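Local coordinates for protein concanavalin B (Canavalia ensiformis, PDB 6CAF) that may act as a carbohydrate-binding seed protein and has the fold of a family 18 glycosyl hydrolase, resembling a chitinase, at residues G262-P266 against S267-G271; K124-A127 against E128-T132; G271-L274 against P275-D279. One frame throughout, in Å; residues are numbered along the deposited sequence.

Interaction 1 of 3, residues G262-P266 against S267-G271; sequences GYIPP and SALIG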
loop_
_atom_site.group_PDB
_atom_site.type_symbol
_atom_site.label_atom_id
_atom_site.label_comp_id
_atom_site.label_asym_id
_atom_site.label_seq_id
_atom_site.Cartn_x
_atom_site.Cartn_y
_atom_site.Cartn_z
ATOM N N GLY A 262 -12.828 -13.019 -0.382
ATOM C CA GLY A 262 -12.771 -11.676 -0.890
ATOM C C GLY A 262 -12.279 -11.527 -2.315
ATOM O O GLY A 262 -12.312 -10.445 -2.859
ATOM N N TYR A 263 -11.802 -12.594 -2.939
ATOM C CA TYR A 263 -11.397 -12.479 -4.325
ATOM C C TYR A 263 -12.560 -12.082 -5.217
ATOM O O TYR A 263 -13.656 -12.658 -5.144
ATOM C CB TYR A 263 -10.784 -13.810 -4.817
ATOM C CG TYR A 263 -10.404 -13.812 -6.282
ATOM C CD1 TYR A 263 -9.275 -13.163 -6.721
ATOM C CD2 TYR A 263 -11.220 -14.396 -7.234
ATOM C CE1 TYR A 263 -8.936 -13.142 -8.048
ATOM C CE2 TYR A 263 -10.896 -14.365 -8.565
ATOM C CZ TYR A 263 -9.736 -13.741 -8.964
ATOM O OH TYR A 263 -9.404 -13.698 -10.302
ATOM N N ILE A 264 -12.301 -11.111 -6.090
ATOM C CA ILE A 264 -13.297 -10.629 -7.017
ATOM C C ILE A 264 -12.789 -10.872 -8.437
ATOM O O ILE A 264 -11.813 -10.286 -8.871
ATOM C CB ILE A 264 -13.591 -9.105 -6.857
ATOM C CG1 ILE A 264 -13.779 -8.710 -5.397
ATOM C CG2 ILE A 264 -14.803 -8.758 -7.699
ATOM C CD1 ILE A 264 -14.165 -7.286 -5.171
ATOM N N PRO A 265 -13.439 -11.753 -9.178
ATOM C CA PRO A 265 -12.993 -11.909 -10.548
ATOM C C PRO A 265 -12.998 -10.601 -11.302
ATOM O O PRO A 265 -13.898 -9.777 -11.093
ATOM C CB PRO A 265 -14.015 -12.883 -11.135
ATOM C CG PRO A 265 -14.531 -13.662 -9.965
ATOM C CD PRO A 265 -14.551 -12.655 -8.845
ATOM N N PRO A 266 -11.984 -10.388 -12.172
ATOM C CA PRO A 266 -11.930 -9.095 -12.849
ATOM C C PRO A 266 -13.224 -8.675 -13.541
ATOM O O PRO A 266 -13.612 -7.497 -13.456
ATOM C CB PRO A 266 -10.790 -9.271 -13.848
ATOM C CG PRO A 266 -9.858 -10.203 -13.133
ATOM C CD PRO A 266 -10.747 -11.168 -12.376
ATOM N N SER A 267 -13.904 -9.606 -14.220
ATOM C CA SER A 267 -15.137 -9.193 -14.906
ATOM C C SER A 267 -16.209 -8.740 -13.895
ATOM O O SER A 267 -17.016 -7.828 -14.165
ATOM C CB SER A 267 -15.672 -10.329 -15.759
ATOM O OG SER A 267 -16.112 -11.403 -14.946
ATOM N N ALA A 268 -16.224 -9.381 -12.725
ATOM C CA ALA A 268 -17.174 -8.991 -11.673
ATOM C C ALA A 268 -16.787 -7.650 -11.061
ATOM O O ALA A 268 -17.644 -6.831 -10.726
ATOM C CB ALA A 268 -17.243 -10.037 -10.592
ATOM N N LEU A 269 -15.495 -7.419 -10.902
ATOM C CA LEU A 269 -15.061 -6.136 -10.348
ATOM C C LEU A 269 -15.544 -5.005 -11.256
ATOM O O LEU A 269 -16.153 -4.012 -10.805
ATOM C CB LEU A 269 -13.542 -6.112 -10.201
ATOM C CG LEU A 269 -12.977 -4.806 -9.644
ATOM C CD1 LEU A 269 -13.484 -4.547 -8.247
ATOM C CD2 LEU A 269 -11.459 -4.800 -9.661
ATOM N N ILE A 270 -15.306 -5.153 -12.549
ATOM C CA ILE A 270 -15.640 -4.111 -13.506
ATOM C C ILE A 270 -17.136 -3.945 -13.704
ATOM O O ILE A 270 -17.655 -2.839 -13.770
ATOM C CB ILE A 270 -14.990 -4.414 -14.850
ATOM C CG1 ILE A 270 -13.480 -4.289 -14.713
ATOM C CG2 ILE A 270 -15.548 -3.533 -15.969
ATOM C CD1 ILE A 270 -13.005 -2.878 -14.461
ATOM N N GLY A 271 -17.839 -5.056 -13.764
ATOM C CA GLY A 271 -19.252 -5.011 -14.098
ATOM C C GLY A 271 -20.216 -4.966 -12.926
ATOM O O GLY A 271 -21.285 -4.354 -13.013
#
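The N-terminal end of an outer helix of the family 18 TIM barrel is formed here, where the loop after strand 247-252 turns into helix 266-273 with Pro-265 at the N-cap position. Two residues that bring no amide hydrogen, Pro-265 and Pro-266, supply the carbonyls of the first turn. Pro-265 O receives Leu-269 N at 2.9 Å, an i+4 bond directed nearly along the C=O axis, while Ala-268 N approaches the same oxygen at an N-H...O angle of 117°, which makes that second bond weak. One residue further on, Ile-270 N reaches Pro-266 O at 3.0 Å with an N-H...O angle of 166°, a second i+4 bond, before the helix widens to a pi-type turn at 269-271. A proline suits the first turn, because amides there have no carbonyl one turn earlier to bond to.

The side chains add an apolar patch across the cap. The side chain of Ile-264 sets out toward the helix, and with CG2 anti to the backbone N that methyl is laid on the backbone of Leu-269, 3.5 Å from Leu-269 N and 3.9 Å from its CB. The two side chains cross at about a right angle. Ala-268 CB joins the patch from the preceding position, 4.0 Å from Ile-264 CG2, and also lies beside the proline ring, 4.1 Å from Pro-265 CD.

Further in, Leu-251 of strand 247-252 meets both Ile-264 and Leu-269, tying the cap to the barrel wall, and Tyr-300 of helix 300-308 packs on Pro-266 and is hydrogen-bonded through its OH to Ile-264 O. At the tips of the crossing pair, Ile-264 CD1 comes to 4.2 Å from Leu-269 CD1.

Interaction 2 of 3, residues K124-A127 against E128-T132; sequences KDLA and EYLHT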
loop_
_atom_site.group_PDB
_atom_site.type_symbol
_atom_site.label_atom_id
_atom_site.label_comp_id
_atom_site.label_asym_id
_atom_site.label_seq_id
_atom_site.Cartn_x
_atom_site.Cartn_y
_atom_site.Cartn_z
ATOM N N LYS A 124 9.014 9.963 16.390
ATOM C CA LYS A 124 9.839 10.992 15.760
ATOM C C LYS A 124 11.157 10.425 15.235
ATOM O O LYS A 124 11.553 10.693 14.089
ATOM C CB LYS A 124 10.074 12.149 16.731
ATOM C CG LYS A 124 11.008 13.230 16.233
ATOM C CD LYS A 124 10.537 13.830 14.925
ATOM C CE LYS A 124 11.390 15.028 14.555
ATOM N NZ LYS A 124 11.065 15.519 13.191
ATOM N N ASP A 125 11.826 9.605 16.030
ATOM C CA ASP A 125 13.080 8.991 15.602
ATOM C C ASP A 125 12.847 8.204 14.290
ATOM O O ASP A 125 13.644 8.270 13.346
ATOM C CB ASP A 125 13.604 7.985 16.642
ATOM C CG ASP A 125 14.105 8.572 17.924
ATOM O OD1 ASP A 125 14.345 9.772 18.008
ATOM O OD2 ASP A 125 14.308 7.749 18.851
ATOM N N LEU A 126 11.782 7.409 14.241
ATOM C CA LEU A 126 11.502 6.586 13.087
ATOM C C LEU A 126 11.127 7.448 11.884
ATOM O O LEU A 126 11.545 7.159 10.756
ATOM C CB LEU A 126 10.404 5.570 13.426
ATOM C CG LEU A 126 10.073 4.563 12.339
ATOM C CD1 LEU A 126 11.253 3.702 11.965
ATOM C CD2 LEU A 126 8.881 3.704 12.737
ATOM N N ALA A 127 10.311 8.479 12.096
ATOM C CA ALA A 127 9.989 9.355 10.983
ATOM C C ALA A 127 11.251 9.974 10.392
ATOM O O ALA A 127 11.405 10.060 9.170
ATOM C CB ALA A 127 9.027 10.431 11.458
ATOM N N GLU A 128 12.155 10.420 11.251
ATOM C CA GLU A 128 13.414 10.982 10.794
ATOM C C GLU A 128 14.244 9.953 10.049
ATOM O O GLU A 128 14.834 10.250 9.009
ATOM C CB GLU A 128 14.209 11.563 11.969
ATOM C CG GLU A 128 13.625 12.882 12.490
ATOM C CD GLU A 128 13.848 14.048 11.553
ATOM O OE1 GLU A 128 14.991 14.158 10.998
ATOM O OE2 GLU A 128 12.967 14.915 11.399
ATOM N N TYR A 129 14.301 8.753 10.599
ATOM C CA TYR A 129 15.005 7.663 9.917
ATOM C C TYR A 129 14.447 7.427 8.512
ATOM O O TYR A 129 15.213 7.318 7.520
ATOM C CB TYR A 129 14.939 6.395 10.764
ATOM C CG TYR A 129 15.289 5.108 10.021
ATOM C CD1 TYR A 129 16.549 4.669 9.861
ATOM C CD2 TYR A 129 14.259 4.354 9.468
ATOM C CE1 TYR A 129 16.806 3.450 9.164
ATOM C CE2 TYR A 129 14.459 3.204 8.792
ATOM C CZ TYR A 129 15.707 2.723 8.636
ATOM O OH TYR A 129 15.704 1.513 7.892
ATOM N N LEU A 130 13.120 7.359 8.422
ATOM C CA LEU A 130 12.519 7.157 7.119
ATOM C C LEU A 130 12.873 8.287 6.159
ATOM O O LEU A 130 13.182 8.064 4.974
ATOM C CB LEU A 130 11.020 6.965 7.236
ATOM C CG LEU A 130 10.595 5.707 8.002
ATOM C CD1 LEU A 130 9.128 5.753 8.319
ATOM C CD2 LEU A 130 10.915 4.461 7.210
ATOM N N HIS A 131 12.847 9.513 6.668
ATOM C CA HIS A 131 13.154 10.621 5.819
ATOM C C HIS A 131 14.628 10.627 5.358
ATOM O O HIS A 131 14.913 10.772 4.163
ATOM C CB HIS A 131 12.799 11.934 6.514
ATOM C CG HIS A 131 12.992 13.101 5.631
ATOM N ND1 HIS A 131 14.030 13.981 5.780
ATOM C CD2 HIS A 131 12.303 13.506 4.546
ATOM C CE1 HIS A 131 13.962 14.909 4.849
ATOM N NE2 HIS A 131 12.926 14.635 4.077
ATOM N N THR A 132 15.536 10.474 6.321
ATOM C CA THR A 132 16.941 10.523 6.049
ATOM C C THR A 132 17.377 9.431 5.096
ATOM O O THR A 132 18.190 9.662 4.191
ATOM C CB THR A 132 17.741 10.452 7.365
ATOM O OG1 THR A 132 17.386 11.567 8.172
ATOM C CG2 THR A 132 19.212 10.359 7.115
#
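The ring of Tyr-129 is met obliquely by Leu-126, whose CD1 methyl lies 4.0 Å from Tyr-129 CD2. Tyr-133, one turn further on, meets this ring with the two planes inclined to each other, and His-131 stacks its own ring on Tyr-178. Leu-126 CG is anti to the backbone N (chi1 -176°), which carries the branch along the helix toward Tyr-129; from the same residue CG stands 4.3 Å from Leu-130 CD1, giving i+3 and i+4 apolar contacts on one buried side.

On another side of helix 120-135, Lys-124 and Glu-128 form an i to i+4 salt bridge. Lys-124 NZ lies 2.7 Å from Glu-128 OE2, on the anti side of the carboxylate and 24° out of its plane. Both chains bend at chi2, and these bends bring the charged ends together while Lys-124 CE packs 3.7 Å from Glu-128 CG. With an alanine at Glu-128, the Lys-124 ammonium is likely to lose this partner, and its aliphatic chain the CG it lies against.

The backbone beneath is regular alpha helix: Glu-128 N bonds Lys-124 O at 2.9 Å, and three further i+4 bonds follow across the contact, from Tyr-129, Leu-130 and His-131. Glu-128 O takes two donors from Thr-132, its N and its OG1, the hydroxyl standing above the carbonyl plane with OG1 3.0 Å from Glu-128 O.

In this TIM barrel the helix packs inward on strand 55-64, with Leu-126 against Phe-64 and Tyr-129 against Leu-61, while on the adjacent helix 164-178 Lys-124 and Ala-127 touch Glu-170, and Glu-128 and His-131 touch Ile-174.

Interaction 3 of 3, residues G271-L274 against P275-D279; sequences GQVL and PYLPD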
loop_
_atom_site.group_PDB
_atom_site.type_symbol
_atom_site.label_atom_id
_atom_site.label_comp_id
_atom_site.label_asym_id
_atom_site.label_seq_id
_atom_site.Cartn_x
_atom_site.Cartn_y
_atom_site.Cartn_z
ATOM N N GLY A 271 -17.839 -5.056 -13.764
ATOM C CA GLY A 271 -19.252 -5.011 -14.098
ATOM C C GLY A 271 -20.216 -4.966 -12.926
ATOM O O GLY A 271 -21.285 -4.354 -13.013
ATOM N N GLN A 272 -19.866 -5.646 -11.847
ATOM C CA GLN A 272 -20.759 -5.861 -10.703
ATOM C C GLN A 272 -20.445 -4.985 -9.511
ATOM O O GLN A 272 -21.312 -4.794 -8.679
ATOM C CB GLN A 272 -20.697 -7.314 -10.183
ATOM C CG GLN A 272 -21.123 -8.406 -11.145
ATOM C CD GLN A 272 -20.980 -9.805 -10.547
ATOM O OE1 GLN A 272 -21.040 -10.009 -9.316
ATOM N NE2 GLN A 272 -20.772 -10.779 -11.417
ATOM N N VAL A 273 -19.184 -4.552 -9.366
ATOM C CA VAL A 273 -18.765 -3.870 -8.151
ATOM C C VAL A 273 -18.497 -2.390 -8.376
ATOM O O VAL A 273 -19.214 -1.539 -7.832
ATOM C CB VAL A 273 -17.539 -4.563 -7.520
ATOM C CG1 VAL A 273 -17.063 -3.804 -6.283
ATOM C CG2 VAL A 273 -17.879 -6.006 -7.182
ATOM N N LEU A 274 -17.512 -2.060 -9.203
ATOM C CA LEU A 274 -17.130 -0.680 -9.348
ATOM C C LEU A 274 -18.266 0.286 -9.708
ATOM O O LEU A 274 -18.318 1.394 -9.152
ATOM C CB LEU A 274 -15.963 -0.533 -10.327
ATOM C CG LEU A 274 -14.636 -1.189 -9.939
ATOM C CD1 LEU A 274 -13.600 -0.945 -11.018
ATOM C CD2 LEU A 274 -14.121 -0.714 -8.589
ATOM N N PRO A 275 -19.158 -0.103 -10.639
ATOM C CA PRO A 275 -20.187 0.870 -11.010
ATOM C C PRO A 275 -21.096 1.288 -9.873
ATOM O O PRO A 275 -21.773 2.321 -9.958
ATOM C CB PRO A 275 -20.994 0.147 -12.101
ATOM C CG PRO A 275 -20.018 -0.854 -12.655
ATOM C CD PRO A 275 -19.248 -1.310 -11.458
ATOM N N TYR A 276 -21.100 0.482 -8.826
ATOM C CA TYR A 276 -22.049 0.613 -7.761
ATOM C C TYR A 276 -21.456 1.112 -6.458
ATOM O O TYR A 276 -22.103 1.070 -5.429
ATOM C CB TYR A 276 -22.766 -0.718 -7.569
ATOM C CG TYR A 276 -23.526 -1.118 -8.781
ATOM C CD1 TYR A 276 -24.565 -0.361 -9.213
ATOM C CD2 TYR A 276 -23.155 -2.219 -9.545
ATOM C CE1 TYR A 276 -25.284 -0.716 -10.339
ATOM C CE2 TYR A 276 -23.839 -2.562 -10.688
ATOM C CZ TYR A 276 -24.908 -1.791 -11.086
ATOM O OH TYR A 276 -25.618 -2.108 -12.211
ATOM N N LEU A 277 -20.222 1.574 -6.495
ATOM C CA LEU A 277 -19.618 2.123 -5.283
ATOM C C LEU A 277 -20.145 3.523 -5.025
ATOM O O LEU A 277 -20.051 4.378 -5.901
ATOM C CB LEU A 277 -18.107 2.196 -5.449
ATOM C CG LEU A 277 -17.397 0.859 -5.592
ATOM C CD1 LEU A 277 -15.926 1.097 -5.817
ATOM C CD2 LEU A 277 -17.662 -0.073 -4.424
ATOM N N PRO A 278 -20.674 3.781 -3.814
ATOM C CA PRO A 278 -21.119 5.148 -3.553
ATOM C C PRO A 278 -20.030 6.191 -3.714
ATOM O O PRO A 278 -18.907 5.981 -3.298
ATOM C CB PRO A 278 -21.616 5.075 -2.111
ATOM C CG PRO A 278 -22.129 3.689 -1.974
ATOM C CD PRO A 278 -21.181 2.841 -2.797
ATOM N N ASP A 279 -20.386 7.325 -4.307
ATOM C CA ASP A 279 -19.440 8.406 -4.557
ATOM C C ASP A 279 -18.245 7.967 -5.405
ATOM O O ASP A 279 -17.163 8.553 -5.343
ATOM C CB ASP A 279 -18.998 9.107 -3.263
ATOM C CG ASP A 279 -20.107 9.896 -2.607
ATOM O OD1 ASP A 279 -20.995 10.396 -3.317
ATOM O OD2 ASP A 279 -20.062 10.029 -1.383
#
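A local turn contact at the C-terminal part of helix 266-273 leads into the loop before helix 280-283, on the periphery of the chain. Val-273 O and Leu-274 O hold the turn. Tyr-276 N bonds Val-273 O at 2.9 Å, an i+3 bond whose donor stands above the carbonyl plane. Leu-277 N reaches Leu-274 O at 3.3 Å with an almost straight N-H...O angle of 173°, yet it approaches 64° out of that carbonyl's plane. Both bonds have the i+3 spacing of a 3-10 turn, which Leu-274 and Pro-275 adopt after a wider pi-type turn at 271-273. Pro-275 brings no amide hydrogen to this turn.

In the TIM barrel, this exit turn faces the wall through its leucines: Leu-274 and Leu-277 lie side by side, pointing the same way, CD2 of the first 3.8 Å from CD1 of the second, and both rest on Leu-249 of strand 247-252. Leu-277 also touches Trp-233 of helix 227-239, and its CD2 is 4.2 Å from Val-273 CG1.

Tyr-276 is exposed and turns its ring back over the helix end. With CG anti to the carbonyl carbon (chi1 -62°), the ring brings CD2 to 3.3 Å from Gln-272 O, which sits at its edge near the plane. Pro-275 CB lies 4.1 Å above one face, displaced toward the rim.

Interactions 1 and 3 lie toward the beginning and the end of helix 266-273: they share Gly-271, their centres lie 11 Å apart, and a probable hydrogen bond from Leu-274 N to Leu-269 O (2.9 Å) joins them. Both are partly buried, bonded mainly through backbone atoms and apolar side chains, and lean on strand 247-252. The start relies on i+4 bonds besides one weak i+3 bond, the exit on i+3 bonds. Interaction 2 is mid-helix, on the opposite side of the chain's centre from both. Mostly buried, it alone among the three adds a salt bridge, formed between partly exposed side chains, and it packs on a different strand, 55-64.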